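Side-chain contacts in probable membrane transporter protein MamO (Magnetospirillum magneticum, PDB 5HMA), which promotes magnetite formation by binding transition metals directly and helps activate the protease MamE, through an inactive protease-like domain and a possible transporter domain: residues G70-L75 / L126-T131; L85-A90 / G157-I162; F104-N107 / A111-V114. All blocks are in the same frame, centred on the assembly; numbering follows the deposited sequence.

Contact 1: residues G70-L75 / L126-T131; sequences GHDLAL and LAVGAT. With NI (nickel (II) ion), chain C.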
ATOM      1  N   GLY A  70     -12.478  -4.126  -8.036  1.00 56.63           N
ATOM      2  CA  GLY A  70     -11.987  -4.078  -9.404  1.00 58.66           C
ATOM      3  C   GLY A  70     -10.534  -3.646  -9.544  1.00 63.31           C
ATOM      4  O   GLY A  70      -9.963  -3.722 -10.632  1.00 66.92           O
ATOM      5  N   HIS A  71      -9.936  -3.189  -8.447  1.00 60.67           N
ATOM      6  CA  HIS A  71      -8.528  -2.793  -8.444  1.00 63.05           C
ATOM      7  C   HIS A  71      -7.782  -3.389  -7.258  1.00 64.13           C
ATOM      8  O   HIS A  71      -6.654  -2.997  -6.977  1.00 59.80           O
ATOM      9  CB  HIS A  71      -8.393  -1.271  -8.419  1.00 57.55           C
ATOM     10  CG  HIS A  71      -9.087  -0.582  -9.556  1.00 75.85           C
ATOM     11  ND1 HIS A  71      -8.493  -0.377 -10.784  1.00 73.11           N
ATOM     12  CD2 HIS A  71     -10.324  -0.041  -9.643  1.00 82.65           C
ATOM     13  CE1 HIS A  71      -9.337   0.256 -11.580  1.00 73.98           C
ATOM     14  NE2 HIS A  71     -10.455   0.473 -10.911  1.00 94.18           N
ATOM     15  N   ASP A  72      -8.426  -4.324  -6.565  1.00 57.09           N
ATOM     16  CA  ASP A  72      -7.839  -5.004  -5.413  1.00 59.46           C
ATOM     17  C   ASP A  72      -7.378  -4.019  -4.342  1.00 51.10           C
ATOM     18  O   ASP A  72      -6.331  -4.199  -3.728  1.00 54.95           O
ATOM     19  CB  ASP A  72      -6.673  -5.899  -5.850  1.00 52.57           C
ATOM     20  CG  ASP A  72      -6.171  -6.796  -4.731  1.00 63.48           C
ATOM     21  OD1 ASP A  72      -6.975  -7.131  -3.830  1.00 55.34           O
ATOM     22  OD2 ASP A  72      -4.971  -7.153  -4.744  1.00 64.60           O
ATOM     23  N   LEU A  73      -8.163  -2.973  -4.108  1.00 52.03           N
ATOM     24  CA  LEU A  73      -7.835  -2.059  -3.021  1.00 48.77           C
ATOM     25  C   LEU A  73      -8.930  -2.016  -1.954  1.00 54.40           C
ATOM     26  O   LEU A  73     -10.110  -2.246  -2.235  1.00 59.23           O
ATOM     27  CB  LEU A  73      -7.574  -0.650  -3.553  1.00 47.91           C
ATOM     28  CG  LEU A  73      -6.403  -0.486  -4.521  1.00 52.59           C
ATOM     29  CD1 LEU A  73      -6.191   0.980  -4.844  1.00 52.92           C
ATOM     30  CD2 LEU A  73      -5.149  -1.095  -3.940  1.00 45.69           C
ATOM     31  N   ALA A  74      -8.503  -1.727  -0.728  1.00 55.42           N
ATOM     32  CA  ALA A  74      -9.390  -1.515   0.408  1.00 53.95           C
ATOM     33  C   ALA A  74      -9.007  -0.222   1.120  1.00 54.69           C
ATOM     34  O   ALA A  74      -7.815   0.080   1.298  1.00 53.12           O
ATOM     35  CB  ALA A  74      -9.322  -2.692   1.379  1.00 42.65           C
ATOM     36  N   LEU A  75     -10.025   0.540   1.507  1.00 47.51           N
ATOM     37  CA  LEU A  75      -9.858   1.718   2.356  1.00 55.51           C
ATOM     38  C   LEU A  75     -10.189   1.321   3.783  1.00 49.81           C
ATOM     39  O   LEU A  75     -11.304   0.891   4.065  1.00 49.60           O
ATOM     40  CB  LEU A  75     -10.772   2.872   1.911  1.00 52.07           C
ATOM     41  CG  LEU A  75     -10.707   4.117   2.808  1.00 55.42           C
ATOM     42  CD1 LEU A  75      -9.338   4.755   2.690  1.00 51.57           C
ATOM     43  CD2 LEU A  75     -11.827   5.129   2.489  1.00 53.86           C
ATOM     44  N   LEU A 126      -3.240  -7.752 -14.703  1.00 68.92           N
ATOM     45  CA  LEU A 126      -2.912  -8.707 -13.647  1.00 61.69           C
ATOM     46  C   LEU A 126      -4.171  -9.390 -13.145  1.00 76.74           C
ATOM     47  O   LEU A 126      -5.196  -8.738 -12.929  1.00 81.65           O
ATOM     48  CB  LEU A 126      -2.198  -8.020 -12.479  1.00 68.81           C
ATOM     49  CG  LEU A 126      -1.888  -8.890 -11.257  1.00 67.84           C
ATOM     50  CD1 LEU A 126      -0.918  -9.986 -11.632  1.00 65.73           C
ATOM     51  CD2 LEU A 126      -1.337  -8.062 -10.105  1.00 58.25           C
ATOM     52  N   ALA A 127      -4.095 -10.704 -12.959  1.00 73.32           N
ATOM     53  CA  ALA A 127      -5.209 -11.443 -12.388  1.00 77.91           C
ATOM     54  C   ALA A 127      -4.982 -11.679 -10.899  1.00 78.14           C
ATOM     55  O   ALA A 127      -3.987 -12.278 -10.498  1.00 83.49           O
ATOM     56  CB  ALA A 127      -5.410 -12.768 -13.121  1.00 84.20           C
ATOM     57  N   VAL A 128      -5.908 -11.175 -10.088  1.00 79.02           N
ATOM     58  CA  VAL A 128      -5.919 -11.422  -8.652  1.00 66.34           C
ATOM     59  C   VAL A 128      -7.170 -12.226  -8.336  1.00 79.69           C
ATOM     60  O   VAL A 128      -8.286 -11.700  -8.386  1.00 81.06           O
ATOM     61  CB  VAL A 128      -5.892 -10.113  -7.851  1.00 70.96           C
ATOM     62  CG1 VAL A 128      -5.991 -10.402  -6.346  1.00 68.14           C
ATOM     63  CG2 VAL A 128      -4.644  -9.312  -8.186  1.00 66.05           C
ATOM     64  N   GLY A 129      -6.989 -13.504  -8.019  1.00 83.08           N
ATOM     65  CA  GLY A 129      -8.121 -14.402  -7.913  1.00 83.78           C
ATOM     66  C   GLY A 129      -8.902 -14.408  -9.215  1.00 86.58           C
ATOM     67  O   GLY A 129      -8.332 -14.650 -10.278  1.00 86.15           O
ATOM     68  N   ALA A 130     -10.197 -14.111  -9.138  1.00 88.56           N
ATOM     69  CA  ALA A 130     -11.066 -14.124 -10.315  1.00 85.64           C
ATOM     70  C   ALA A 130     -11.154 -12.751 -10.981  1.00 87.46           C
ATOM     71  O   ALA A 130     -11.796 -12.592 -12.020  1.00 99.70           O
ATOM     72  CB  ALA A 130     -12.461 -14.613  -9.936  1.00 83.79           C
ATOM     73  N   THR A 131     -10.506 -11.759 -10.387  1.00 82.49           N
ATOM     74  CA  THR A 131     -10.593 -10.404 -10.903  1.00 87.08           C
ATOM     75  C   THR A 131      -9.460 -10.107 -11.883  1.00 91.63           C
ATOM     76  O   THR A 131      -8.280 -10.257 -11.557  1.00 95.33           O
ATOM     77  CB  THR A 131     -10.572  -9.372  -9.755  1.00 83.95           C
ATOM     78  OG1 THR A 131     -11.603  -9.691  -8.815  1.00 95.33           O
ATOM     79  CG2 THR A 131     -10.805  -7.965 -10.285  1.00 79.40           C
TER
HETATM   80 NI    NI C 301     -12.371   1.237 -11.740  1.00 95.90          NI
HETATM   81  O   HOH W   1     -13.546  -0.319 -10.720  1.00 79.28           O
HETATM   82  O   HOH W   2     -11.149   2.788 -12.725  1.00 79.32           O
HETATM   83  O   HOH W   3     -11.951  -0.250 -13.347  1.00 83.31           O
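Asp72 and Val128 make the inner half of this small van der Waals contact, in which a carboxylate rests on a valine; Gly70 and Thr131 make the outer half. The carboxylate of Asp72 meets the side of the valine, OD2 lying 3.8 Å from Val128 CG1 and 4.1 Å from Val128 CG2, with the two side chains at about a right angle. Having CG anti to the backbone N (chi1 -171°) carries the aspartate across towards the valine. On the outside, the methyl of Thr131 comes up to the backbone of Gly70, with CG2 4.2 Å from Gly70 CA.

The polar bonding lies around these touches. Asp72 OD2 is also hydrogen-bonded to His39 ND1, the Asp-His pairing of trypsin-like proteases, here in a domain that is probably not proteolytic. A type II' turn from Val128 to Thr131 is closed by Thr131 N to Val128 O at 3.0 Å.

Metal coordination belongs to His71, whose side chain sets off away from 126-131. Its NE2 binds nickel at 2.2 Å; three waters and His186 NE2 complete the ligands seen, and the two imidazoles meet edge to face.

Around the contact, Asp72 and Leu73 form a G1 bulge facing Ile68 at the start of strand 73-78. Helix 38-41 packs against Asp72 and Val128, strand 131-139 touches both through Ile133, and Ile164 of strand 159-167 reaches Asp72.

Contact 2: residues L85-A90 / G157-I162; sequences LHFRMA and GDLVGI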
ATOM      1  N   LEU A  85       0.585  11.594  10.502  1.00 49.36           N
ATOM      2  CA  LEU A  85       1.263  12.027   9.282  1.00 48.06           C
ATOM      3  C   LEU A  85       0.839  11.092   8.144  1.00 46.35           C
ATOM      4  O   LEU A  85       0.704   9.881   8.338  1.00 40.30           O
ATOM      5  CB  LEU A  85       2.784  12.009   9.471  1.00 50.47           C
ATOM      6  CG  LEU A  85       3.333  13.036  10.461  1.00 58.36           C
ATOM      7  CD1 LEU A  85       4.854  12.945  10.569  1.00 52.64           C
ATOM      8  CD2 LEU A  85       2.910  14.428  10.028  1.00 58.33           C
ATOM      9  N   HIS A  86       0.622  11.634   6.954  1.00 41.84           N
ATOM     10  CA  HIS A  86      -0.040  10.845   5.917  1.00 45.50           C
ATOM     11  C   HIS A  86       0.341  11.378   4.561  1.00 45.81           C
ATOM     12  O   HIS A  86       0.743  12.529   4.449  1.00 42.26           O
ATOM     13  CB  HIS A  86      -1.565  10.931   6.079  1.00 42.23           C
ATOM     14  CG  HIS A  86      -2.078  12.338   6.006  1.00 48.58           C
ATOM     15  ND1 HIS A  86      -2.608  12.881   4.853  1.00 49.86           N
ATOM     16  CD2 HIS A  86      -2.082  13.334   6.926  1.00 38.37           C
ATOM     17  CE1 HIS A  86      -2.938  14.143   5.072  1.00 44.67           C
ATOM     18  NE2 HIS A  86      -2.627  14.445   6.321  1.00 51.22           N
ATOM     19  N   PHE A  87       0.167  10.565   3.529  1.00 41.54           N
ATOM     20  CA  PHE A  87       0.258  11.058   2.159  1.00 51.39           C
ATOM     21  C   PHE A  87      -0.853  12.065   1.867  1.00 49.04           C
ATOM     22  O   PHE A  87      -2.020  11.825   2.186  1.00 49.25           O
ATOM     23  CB  PHE A  87       0.187   9.887   1.171  1.00 42.52           C
ATOM     24  CG  PHE A  87       1.417   9.030   1.182  1.00 44.74           C
ATOM     25  CD1 PHE A  87       2.593   9.480   0.573  1.00 45.28           C
ATOM     26  CD2 PHE A  87       1.413   7.788   1.808  1.00 39.80           C
ATOM     27  CE1 PHE A  87       3.750   8.701   0.581  1.00 48.68           C
ATOM     28  CE2 PHE A  87       2.571   6.988   1.826  1.00 43.97           C
ATOM     29  CZ  PHE A  87       3.743   7.452   1.211  1.00 44.37           C
ATOM     30  N   ARG A  88      -0.498  13.190   1.263  1.00 48.71           N
ATOM     31  CA  ARG A  88      -1.514  14.151   0.832  1.00 56.91           C
ATOM     32  C   ARG A  88      -2.097  13.742  -0.511  1.00 54.85           C
ATOM     33  O   ARG A  88      -1.377  13.701  -1.519  1.00 57.85           O
ATOM     34  CB  ARG A  88      -0.929  15.557   0.719  1.00 64.09           C
ATOM     35  CG  ARG A  88      -0.249  16.090   1.962  1.00 80.84           C
ATOM     36  CD  ARG A  88       0.143  17.547   1.732  1.00 95.08           C
ATOM     37  NE  ARG A  88      -1.015  18.356   1.352  1.00107.74           N
ATOM     38  CZ  ARG A  88      -0.989  19.352   0.471  1.00118.18           C
ATOM     39  NH1 ARG A  88       0.144  19.674  -0.141  1.00117.59           N
ATOM     40  NH2 ARG A  88      -2.102  20.026   0.197  1.00121.44           N
ATOM     41  N   MET A  89      -3.396  13.454  -0.542  1.00 50.32           N
ATOM     42  CA  MET A  89      -4.041  12.998  -1.776  1.00 56.19           C
ATOM     43  C   MET A  89      -4.029  14.060  -2.880  1.00 56.20           C
ATOM     44  O   MET A  89      -4.047  13.729  -4.065  1.00 70.28           O
ATOM     45  CB  MET A  89      -5.476  12.548  -1.495  1.00 56.24           C
ATOM     46  CG  MET A  89      -5.551  11.305  -0.614  1.00 58.13           C
ATOM     47  SD  MET A  89      -4.568   9.929  -1.255  1.00 66.46           S
ATOM     48  CE  MET A  89      -5.494   9.565  -2.746  1.00 67.89           C
ATOM     49  N   ALA A  90      -3.989  15.328  -2.494  1.00 56.99           N
ATOM     50  CA  ALA A  90      -3.858  16.407  -3.464  1.00 63.16           C
ATOM     51  C   ALA A  90      -2.512  16.348  -4.201  1.00 63.90           C
ATOM     52  O   ALA A  90      -2.392  16.864  -5.309  1.00 74.16           O
ATOM     53  CB  ALA A  90      -4.025  17.754  -2.779  1.00 57.22           C
ATOM     54  N   GLY A 157       8.524  12.061  -3.105  1.00 55.56           N
ATOM     55  CA  GLY A 157       7.745  11.510  -2.006  1.00 53.58           C
ATOM     56  C   GLY A 157       6.246  11.539  -2.238  1.00 51.98           C
ATOM     57  O   GLY A 157       5.479  11.161  -1.361  1.00 58.00           O
ATOM     58  N   ASP A 158       5.821  11.993  -3.416  1.00 51.90           N
ATOM     59  CA  ASP A 158       4.399  11.964  -3.764  1.00 48.20           C
ATOM     60  C   ASP A 158       3.912  10.531  -3.944  1.00 51.98           C
ATOM     61  O   ASP A 158       4.609   9.689  -4.525  1.00 54.61           O
ATOM     62  CB  ASP A 158       4.140  12.753  -5.043  1.00 50.98           C
ATOM     63  CG  ASP A 158       4.612  14.191  -4.945  1.00 57.61           C
ATOM     64  OD1 ASP A 158       4.564  14.745  -3.829  1.00 64.39           O
ATOM     65  OD2 ASP A 158       5.031  14.760  -5.981  1.00 67.26           O
ATOM     66  N   LEU A 159       2.716  10.247  -3.444  1.00 46.33           N
ATOM     67  CA  LEU A 159       2.108   8.934  -3.643  1.00 46.13           C
ATOM     68  C   LEU A 159       1.820   8.744  -5.132  1.00 44.99           C
ATOM     69  O   LEU A 159       1.156   9.584  -5.735  1.00 43.89           O
ATOM     70  CB  LEU A 159       0.822   8.810  -2.830  1.00 43.84           C
ATOM     71  CG  LEU A 159       0.102   7.461  -2.912  1.00 49.74           C
ATOM     72  CD1 LEU A 159       0.986   6.363  -2.349  1.00 41.47           C
ATOM     73  CD2 LEU A 159      -1.199   7.516  -2.142  1.00 42.14           C
ATOM     74  N   VAL A 160       2.315   7.668  -5.744  1.00 41.54           N
ATOM     75  CA  VAL A 160       1.957   7.444  -7.146  1.00 46.22           C
ATOM     76  C   VAL A 160       1.160   6.159  -7.303  1.00 51.02           C
ATOM     77  O   VAL A 160       0.526   5.938  -8.337  1.00 50.95           O
ATOM     78  CB  VAL A 160       3.194   7.452  -8.079  1.00 46.63           C
ATOM     79  CG1 VAL A 160       3.873   8.819  -8.025  1.00 53.96           C
ATOM     80  CG2 VAL A 160       4.174   6.357  -7.732  1.00 47.23           C
ATOM     81  N   GLY A 161       1.150   5.324  -6.272  1.00 55.00           N
ATOM     82  CA  GLY A 161       0.338   4.124  -6.339  1.00 47.98           C
ATOM     83  C   GLY A 161       0.470   3.157  -5.182  1.00 44.01           C
ATOM     84  O   GLY A 161       1.191   3.405  -4.221  1.00 44.31           O
ATOM     85  N   ILE A 162      -0.244   2.045  -5.294  1.00 43.96           N
ATOM     86  CA  ILE A 162      -0.263   0.994  -4.288  1.00 43.15           C
ATOM     87  C   ILE A 162       0.240  -0.301  -4.924  1.00 49.21           C
ATOM     88  O   ILE A 162      -0.261  -0.729  -5.964  1.00 46.45           O
ATOM     89  CB  ILE A 162      -1.676   0.806  -3.705  1.00 43.92           C
ATOM     90  CG1 ILE A 162      -2.151   2.089  -3.015  1.00 45.14           C
ATOM     91  CG2 ILE A 162      -1.684  -0.385  -2.760  1.00 39.09           C
ATOM     92  CD1 ILE A 162      -1.343   2.454  -1.774  1.00 43.56           C
TER
HETATM   93  O   HOH W   4       1.364  12.337  -1.969  1.00 53.00           O
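Leu159 and Phe87 bury more surface here than any other pair, and they meet at about a right angle. Leu159 CB lies 3.9 Å from Phe87 CD1, while its CD1 methyl stands 4.3 Å above the plane of the phenyl ring, over its centre. The leucine gets there with CG anti to the backbone N (chi1 -178°), which swings the branched end across the aromatic face. Pro151 and Val153 of strand 151-153, together with Val5 and Ala8, also pack on Phe87, so the ring is buried.

At the rim of that ring the partner is polar: the carbonyl O of Gly157 sits in the ring plane, 3.6 Å from Phe87 CE1. Met89 comes in beyond the phenylalanine. Its CB leads away from 157-162, but the chain curls back through three successive torsions near -60°, and SD ends 4.2 Å from Leu159 CD2. The backbones are joined through one water, which accepts from Leu159 N at 2.9 Å and donates to Arg88 O at 3.1 Å.

Met89 also touches Val28 of strand 23-29 and Ile183 and Val184 of helix 180-185. Segment 85-90 is part of the long connection between strands 73-78 and 100-106, which links the two beta barrels of the trypsin-like fold, laid here against the start of strand 159-167, where Val160 and Gly161 form a classic beta bulge opposite Leu152.

Contact 3: residues F104-N107 / A111-V114; sequences FGRN and APLV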
ATOM      1  N   PHE A 104       7.818   1.281  -0.802  1.00 44.34           N
ATOM      2  CA  PHE A 104       8.016   1.189   0.647  1.00 38.94           C
ATOM      3  C   PHE A 104       7.096   0.120   1.238  1.00 44.48           C
ATOM      4  O   PHE A 104       5.981  -0.081   0.750  1.00 51.29           O
ATOM      5  CB  PHE A 104       7.724   2.537   1.333  1.00 37.58           C
ATOM      6  CG  PHE A 104       8.793   3.584   1.141  1.00 47.14           C
ATOM      7  CD1 PHE A 104       8.854   4.327  -0.034  1.00 41.12           C
ATOM      8  CD2 PHE A 104       9.704   3.859   2.152  1.00 40.77           C
ATOM      9  CE1 PHE A 104       9.827   5.317  -0.201  1.00 51.41           C
ATOM     10  CE2 PHE A 104      10.673   4.848   1.993  1.00 49.54           C
ATOM     11  CZ  PHE A 104      10.738   5.574   0.813  1.00 45.08           C
ATOM     12  N   GLY A 105       7.544  -0.533   2.307  1.00 44.20           N
ATOM     13  CA  GLY A 105       6.707  -1.483   3.031  1.00 42.20           C
ATOM     14  C   GLY A 105       7.191  -1.652   4.463  1.00 47.95           C
ATOM     15  O   GLY A 105       8.121  -0.963   4.893  1.00 43.55           O
ATOM     16  N   ARG A 106       6.555  -2.553   5.208  1.00 45.97           N
ATOM     17  CA  ARG A 106       7.034  -2.922   6.534  1.00 51.53           C
ATOM     18  C   ARG A 106       7.001  -4.433   6.628  1.00 53.63           C
ATOM     19  O   ARG A 106       6.034  -5.078   6.206  1.00 58.95           O
ATOM     20  CB  ARG A 106       6.195  -2.277   7.663  1.00 51.57           C
ATOM     21  CG  ARG A 106       6.112  -0.748   7.586  1.00 62.16           C
ATOM     22  CD  ARG A 106       5.961  -0.079   8.947  1.00 65.32           C
ATOM     23  NE  ARG A 106       7.249   0.242   9.551  1.00 74.00           N
ATOM     24  CZ  ARG A 106       7.860   1.423   9.469  1.00 64.48           C
ATOM     25  NH1 ARG A 106       7.316   2.423   8.797  1.00 41.87           N
ATOM     26  NH2 ARG A 106       9.030   1.599  10.060  1.00 73.05           N
ATOM     27  N   ASN A 107       8.060  -5.000   7.185  1.00 52.26           N
ATOM     28  CA  ASN A 107       8.137  -6.440   7.269  1.00 56.21           C
ATOM     29  C   ASN A 107       7.377  -6.972   8.499  1.00 61.04           C
ATOM     30  O   ASN A 107       6.721  -6.223   9.228  1.00 54.94           O
ATOM     31  CB  ASN A 107       9.606  -6.891   7.268  1.00 49.06           C
ATOM     32  CG  ASN A 107      10.371  -6.463   8.508  1.00 62.79           C
ATOM     33  OD1 ASN A 107       9.796  -6.065   9.521  1.00 58.37           O
ATOM     34  ND2 ASN A 107      11.692  -6.563   8.434  1.00 59.25           N
ATOM     35  N   ALA A 111       9.784  -3.503  10.777  1.00 56.61           N
ATOM     36  CA  ALA A 111      10.877  -2.737  10.197  1.00 58.80           C
ATOM     37  C   ALA A 111      10.483  -2.228   8.820  1.00 59.29           C
ATOM     38  O   ALA A 111       9.735  -2.893   8.093  1.00 50.36           O
ATOM     39  CB  ALA A 111      12.151  -3.580  10.110  1.00 53.85           C
ATOM     40  N   PRO A 112      10.982  -1.037   8.458  1.00 54.23           N
ATOM     41  CA  PRO A 112      10.702  -0.453   7.143  1.00 55.92           C
ATOM     42  C   PRO A 112      11.460  -1.157   6.018  1.00 60.05           C
ATOM     43  O   PRO A 112      12.596  -1.585   6.204  1.00 58.01           O
ATOM     44  CB  PRO A 112      11.175   0.995   7.296  1.00 50.01           C
ATOM     45  CG  PRO A 112      12.248   0.926   8.344  1.00 52.98           C
ATOM     46  CD  PRO A 112      11.806  -0.153   9.305  1.00 53.50           C
ATOM     47  N   LEU A 113      10.816  -1.288   4.869  1.00 57.85           N
ATOM     48  CA  LEU A 113      11.448  -1.819   3.669  1.00 53.94           C
ATOM     49  C   LEU A 113      11.373  -0.764   2.590  1.00 58.79           C
ATOM     50  O   LEU A 113      10.322  -0.160   2.386  1.00 57.40           O
ATOM     51  CB  LEU A 113      10.741  -3.081   3.181  1.00 54.15           C
ATOM     52  CG  LEU A 113      10.573  -4.240   4.150  1.00 74.24           C
ATOM     53  CD1 LEU A 113       9.563  -5.243   3.599  1.00 68.57           C
ATOM     54  CD2 LEU A 113      11.930  -4.886   4.401  1.00 73.56           C
ATOM     55  N   VAL A 114      12.463  -0.544   1.878  1.00 53.02           N
ATOM     56  CA  VAL A 114      12.402   0.349   0.732  1.00 48.27           C
ATOM     57  C   VAL A 114      13.261  -0.214  -0.390  1.00 58.00           C
ATOM     58  O   VAL A 114      14.343  -0.769  -0.157  1.00 55.69           O
ATOM     59  CB  VAL A 114      12.842   1.787   1.108  1.00 56.80           C
ATOM     60  CG1 VAL A 114      14.286   1.807   1.571  1.00 56.01           C
ATOM     61  CG2 VAL A 114      12.657   2.730  -0.069  1.00 54.30           C
TER
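Gly105 and Leu113 form the hydrogen-bonded pair near the turn end of a beta hairpin, in which strand 100-106 turns back into strand 112-121. Here the packing is close. Gly105 N donates to Leu113 O at 2.8 Å, and Leu113 N returns a bond of 2.7 Å to Gly105 O. Non-hydrogen-bonded pairs flank it, Phe104 with Val114 and Arg106 with Pro112, where CA-H groups point at carbonyl oxygens; Arg106 CA is 3.1 Å from Ala111 O. The isobutyl group of Leu113 lies on the face opposite Phe104, Arg106, Pro112 and Val114, its CD1 4.0 Å from Asn107 CB.

The solvent side belongs to Val114 and Pro112, both exposed, which lie over buried partners. Val114 CG2, anti to the backbone N, covers one face of the Phe104 ring in a CH-pi contact, 3.6 Å from the centroid and 15° off the normal. Pro112 CB lies over one face of the Arg106 guanidinium, offset towards its rim, and Pro112 CD is 3.4 Å from Arg106 NH2. That group is anchored by polar partners beyond the two segments: NE bonds to Gly110 O, and NH1 to Val9 O.

At the turn the grip is polar again. Asn107 N donates to Ala111 O at 2.8 Å. With chi1 at 67°, the amide of Asn107 folds back over the turn, and its OD1 accepts two backbone N-H groups, from Ala109 and, at 2.9 Å and from above the amide plane, from Ala111.

Overall arrangement
All three contacts reach the second antiparallel sheet of the protease-like domain, the C-terminal barrel of the trypsin-like fold. Along the chain, contacts 1 and 2 cross, their segments alternating, while the hairpin of contact 3 is nested inside the loops closed by both. Contact 1 joins the loop leading into strand 73-78 to the turn between strands 124-128 and 131-139, and contact 2 lays the connection between the barrels on strand 159-167. The centres of contacts 1 and 2 are about 20 Å apart, yet they touch where Leu73 CD2 meets Ile162 CG2 at 3.7 Å. Contact 3 lies about 22 Å from contact 1, centre to centre, across the middle of the chain, so the nickel site and the hairpin occupy opposite sides of the domain.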